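Local coordinates for protein Cow rumen GH26 endo-mannanase (Metagenome, PDB 6UEH) that probably hydrolyses internal beta-1,4-mannosidic linkages of mannans such as galactomannan, as a ruminal endo-mannanase of glycoside hydrolase family 26, at residues Q219-W227 with Q295-V304. Numbering follows the deposited sequence.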
loop_
_atom_site.group_PDB
_atom_site.type_symbol
_atom_site.label_atom_id
_atom_site.label_comp_id
_atom_site.label_asym_id
_atom_site.label_seq_id
_atom_site.Cartn_x
_atom_site.Cartn_y
_atom_site.Cartn_z
ATOM N N GLN A 219 1.704 23.782 -16.766
ATOM C CA GLN A 219 1.514 22.952 -17.959
ATOM C C GLN A 219 1.381 21.457 -17.662
ATOM O O GLN A 219 1.656 20.623 -18.528
ATOM C CB GLN A 219 2.664 23.177 -18.947
ATOM C CG GLN A 219 2.671 24.556 -19.590
ATOM C CD GLN A 219 1.673 24.670 -20.727
ATOM O OE1 GLN A 219 1.658 23.846 -21.638
ATOM N NE2 GLN A 219 0.829 25.694 -20.674
ATOM N N THR A 220 0.949 21.121 -16.450
ATOM C CA THR A 220 0.741 19.724 -16.074
ATOM C C THR A 220 -0.288 19.053 -16.984
ATOM O O THR A 220 -0.051 17.961 -17.493
ATOM C CB THR A 220 0.283 19.591 -14.605
ATOM O OG1 THR A 220 1.383 19.874 -13.730
ATOM C CG2 THR A 220 -0.222 18.180 -14.320
ATOM N N THR A 221 -1.418 19.723 -17.193
ATOM C CA THR A 221 -2.506 19.181 -18.002
ATOM C C THR A 221 -2.051 18.846 -19.420
ATOM O O THR A 221 -2.398 17.794 -19.957
ATOM C CB THR A 221 -3.694 20.161 -18.060
ATOM O OG1 THR A 221 -4.141 20.442 -16.727
ATOM C CG2 THR A 221 -4.847 19.570 -18.864
ATOM N N GLU A 222 -1.262 19.733 -20.019
ATOM C CA GLU A 222 -0.713 19.479 -21.345
ATOM C C GLU A 222 0.208 18.259 -21.341
ATOM O O GLU A 222 0.154 17.434 -22.251
ATOM C CB GLU A 222 0.042 20.705 -21.863
ATOM C CG GLU A 222 -0.853 21.847 -22.333
ATOM C CD GLU A 222 -1.398 22.693 -21.193
ATOM O OE1 GLU A 222 -1.088 22.400 -20.019
ATOM O OE2 GLU A 222 -2.138 23.662 -21.474
ATOM N N ARG A 223 1.047 18.136 -20.316
ATOM C CA ARG A 223 1.967 17.003 -20.240
ATOM C C ARG A 223 1.224 15.691 -20.001
ATOM O O ARG A 223 1.656 14.640 -20.468
ATOM C CB ARG A 223 3.020 17.224 -19.149
ATOM C CG ARG A 223 4.075 18.267 -19.516
ATOM C CD ARG A 223 5.236 18.286 -18.526
ATOM N NE ARG A 223 4.785 18.541 -17.160
ATOM C CZ ARG A 223 4.526 19.749 -16.671
ATOM N NH1 ARG A 223 4.667 20.823 -17.438
ATOM N NH2 ARG A 223 4.116 19.883 -15.417
ATOM N N VAL A 224 0.105 15.751 -19.284
ATOM C CA VAL A 224 -0.724 14.563 -19.090
ATOM C C VAL A 224 -1.305 14.111 -20.427
ATOM O O VAL A 224 -1.273 12.926 -20.765
ATOM C CB VAL A 224 -1.871 14.816 -18.092
ATOM C CG1 VAL A 224 -2.819 13.626 -18.058
ATOM C CG2 VAL A 224 -1.317 15.097 -16.703
ATOM N N ILE A 225 -1.833 15.069 -21.183
ATOM C CA ILE A 225 -2.375 14.798 -22.508
ATOM C C ILE A 225 -1.297 14.231 -23.428
ATOM O O ILE A 225 -1.526 13.252 -24.142
ATOM C CB ILE A 225 -2.977 16.069 -23.135
ATOM C CG1 ILE A 225 -4.199 16.521 -22.331
ATOM C CG2 ILE A 225 -3.346 15.830 -24.592
ATOM C CD1 ILE A 225 -4.804 17.820 -22.812
ATOM N N GLU A 226 -0.118 14.845 -23.393
ATOM C CA GLU A 226 1.010 14.398 -24.199
ATOM C C GLU A 226 1.374 12.951 -23.870
ATOM O O GLU A 226 1.555 12.129 -24.767
ATOM C CB GLU A 226 2.218 15.315 -23.982
ATOM C CG GLU A 226 3.292 15.227 -25.059
ATOM C CD GLU A 226 4.240 14.060 -24.861
ATOM O OE1 GLU A 226 4.349 13.561 -23.719
ATOM O OE2 GLU A 226 4.879 13.642 -25.851
ATOM N N TRP A 227 1.468 12.648 -22.579
ATOM C CA TRP A 227 1.861 11.316 -22.130
ATOM C C TRP A 227 0.875 10.253 -22.598
ATOM O O TRP A 227 1.272 9.211 -23.121
ATOM C CB TRP A 227 1.982 11.280 -20.604
ATOM C CG TRP A 227 2.521 9.982 -20.078
ATOM C CD1 TRP A 227 1.818 8.987 -19.459
ATOM C CD2 TRP A 227 3.879 9.533 -20.141
ATOM N NE1 TRP A 227 2.656 7.948 -19.129
ATOM C CE2 TRP A 227 3.927 8.258 -19.540
ATOM C CE3 TRP A 227 5.061 10.082 -20.648
ATOM C CZ2 TRP A 227 5.108 7.531 -19.424
ATOM C CZ3 TRP A 227 6.232 9.358 -20.535
ATOM C CH2 TRP A 227 6.247 8.096 -19.928
ATOM N N GLN A 295 -9.270 21.708 -14.582
ATOM C CA GLN A 295 -8.210 20.990 -15.277
ATOM C C GLN A 295 -8.623 19.561 -15.624
ATOM O O GLN A 295 -8.318 19.067 -16.712
ATOM C CB GLN A 295 -6.935 20.987 -14.431
ATOM C CG GLN A 295 -6.388 22.377 -14.190
ATOM C CD GLN A 295 -6.221 23.159 -15.481
ATOM O OE1 GLN A 295 -5.687 22.647 -16.464
ATOM N NE2 GLN A 295 -6.691 24.403 -15.487
ATOM N N LEU A 296 -9.319 18.904 -14.702
ATOM C CA LEU A 296 -9.779 17.536 -14.920
ATOM C C LEU A 296 -10.804 17.468 -16.046
ATOM O O LEU A 296 -10.893 16.462 -16.753
ATOM C CB LEU A 296 -10.371 16.960 -13.632
ATOM C CG LEU A 296 -9.364 16.811 -12.488
ATOM C CD1 LEU A 296 -10.028 16.232 -11.245
ATOM C CD2 LEU A 296 -8.189 15.947 -12.933
ATOM N N GLN A 297 -11.571 18.542 -16.207
ATOM C CA GLN A 297 -12.564 18.627 -17.271
ATOM C C GLN A 297 -11.890 18.680 -18.636
ATOM O O GLN A 297 -12.373 18.084 -19.598
ATOM C CB GLN A 297 -13.461 19.852 -17.077
ATOM C CG GLN A 297 -14.530 20.007 -18.150
ATOM C CD GLN A 297 -15.545 18.880 -18.128
ATOM O OE1 GLN A 297 -16.117 18.568 -17.082
ATOM N NE2 GLN A 297 -15.771 18.257 -19.283
ATOM N N ARG A 298 -10.774 19.400 -18.715
ATOM C CA ARG A 298 -9.991 19.465 -19.946
ATOM C C ARG A 298 -9.547 18.058 -20.355
ATOM O O ARG A 298 -9.614 17.689 -21.529
ATOM C CB ARG A 298 -8.776 20.378 -19.771
ATOM C CG ARG A 298 -9.106 21.830 -19.450
ATOM C CD ARG A 298 -7.834 22.614 -19.165
ATOM N NE ARG A 298 -6.978 22.694 -20.345
ATOM C CZ ARG A 298 -5.670 22.913 -20.303
ATOM N NH1 ARG A 298 -5.062 23.057 -19.136
ATOM N NH2 ARG A 298 -4.966 22.981 -21.424
ATOM N N LEU A 299 -9.107 17.276 -19.371
ATOM C CA LEU A 299 -8.734 15.884 -19.607
ATOM C C LEU A 299 -9.933 15.095 -20.113
ATOM O O LEU A 299 -9.825 14.357 -21.088
ATOM C CB LEU A 299 -8.178 15.238 -18.334
ATOM C CG LEU A 299 -6.851 15.788 -17.810
ATOM C CD1 LEU A 299 -6.383 14.985 -16.603
ATOM C CD2 LEU A 299 -5.801 15.780 -18.906
ATOM N N GLN A 300 -11.077 15.259 -19.454
ATOM C CA GLN A 300 -12.286 14.550 -19.864
ATOM C C GLN A 300 -12.710 14.967 -21.270
ATOM O O GLN A 300 -13.132 14.130 -22.072
ATOM C CB GLN A 300 -13.428 14.786 -18.871
ATOM C CG GLN A 300 -14.716 14.055 -19.244
ATOM C CD GLN A 300 -15.680 13.905 -18.077
ATOM O OE1 GLN A 300 -15.612 12.934 -17.323
ATOM N NE2 GLN A 300 -16.588 14.865 -17.929
ATOM N N ASP A 301 -12.583 16.258 -21.568
ATOM C CA ASP A 301 -12.888 16.777 -22.899
ATOM C C ASP A 301 -12.065 16.087 -23.979
ATOM O O ASP A 301 -12.562 15.813 -25.070
ATOM C CB ASP A 301 -12.643 18.288 -22.966
ATOM C CG ASP A 301 -13.712 19.090 -22.254
ATOM O OD1 ASP A 301 -14.831 18.567 -22.069
ATOM O OD2 ASP A 301 -13.436 20.254 -21.893
ATOM N N GLU A 302 -10.800 15.819 -23.671
ATOM C CA GLU A 302 -9.897 15.188 -24.627
ATOM C C GLU A 302 -9.840 13.675 -24.423
ATOM O O GLU A 302 -8.925 13.010 -24.912
ATOM C CB GLU A 302 -8.495 15.791 -24.512
ATOM C CG GLU A 302 -8.456 17.315 -24.628
ATOM C CD GLU A 302 -8.723 17.819 -26.037
ATOM O OE1 GLU A 302 -8.681 17.006 -26.985
ATOM O OE2 GLU A 302 -8.967 19.036 -26.195
ATOM N N LYS A 303 -10.824 13.149 -23.694
ATOM C CA LYS A 303 -10.980 11.710 -23.475
ATOM C C LYS A 303 -9.748 11.077 -22.834
ATOM O O LYS A 303 -9.298 10.007 -23.250
ATOM C CB LYS A 303 -11.306 11.000 -24.794
ATOM C CG LYS A 303 -12.607 11.459 -25.429
ATOM C CD LYS A 303 -12.918 10.675 -26.692
ATOM C CE LYS A 303 -14.269 11.078 -27.263
ATOM N NZ LYS A 303 -15.362 10.886 -26.264
ATOM N N VAL A 304 -9.213 11.745 -21.818
ATOM C CA VAL A 304 -8.048 11.244 -21.102
ATOM C C VAL A 304 -8.433 10.751 -19.712
ATOM O O VAL A 304 -8.886 11.532 -18.874
ATOM C CB VAL A 304 -6.956 12.321 -20.962
ATOM C CG1 VAL A 304 -5.801 11.792 -20.129
ATOM C CG2 VAL A 304 -6.469 12.766 -22.334
HETATM O O HOH W 1 -2.355 23.826 -18.070
#
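The first torsion of Thr221 (chi1 -57°) sets OG1 beside the backbone N and CG2 anti to it, while a bend at chi3 (65°) brings the Arg298 guanidinium alongside. Thr221 CG2 lies over one face of that guanidinium, offset toward its rim, 3.5 Å from Arg298 NH1. A beta-branched residue with both a hydroxyl and a methyl suits this place, for Thr221 OG1 also donates to Gln295 OE1 at 2.7 Å, in the carbonyl plane on a lone pair. The same oxygen, Gln295 OE1, accepts from Arg298 NH1 at 2.8 Å, so two bonds grip the amide oxygen of buried Gln295, which should limit its rotation. Glutamine serves well here, offering a neutral acceptor long enough to reach both donors. Arg298 NH2 gives a nearly straight hydrogen bond, part of a salt bridge, to Glu222 OE2 (2.9 Å), an acceptor near the guanidinium plane but met from above its own carboxylate plane. A water links Glu222 OE1 to Arg298 NH1; arginine, with several N-H groups, can serve glutamate, glutamine and water at once at this partly exposed margin.

One turn further along, the polar network gives way to packing of branched aliphatic side chains, apt for an apolar patch. Leu299 CD2 touches both Val224 CG1 (3.8 Å) and Ile225 CG1 (3.9 Å). A Schellman motif, with Lys303 at positive phi, ends the helix and brings the backbone of Val304 beside Ile225, its side chain packing on Val224.

Over these short segments the axes of helices 220-227 and 295-301 come within 10.1 Å, at 25° to each other, as expected of neighbouring outer helices in the TIM barrel of this family. Inward, Val224 rests on Phe205 of strand 202-206 and Leu299 on Leu306 of strand 306-309, which lie on either side of strand 234-238 in the parallel sheet.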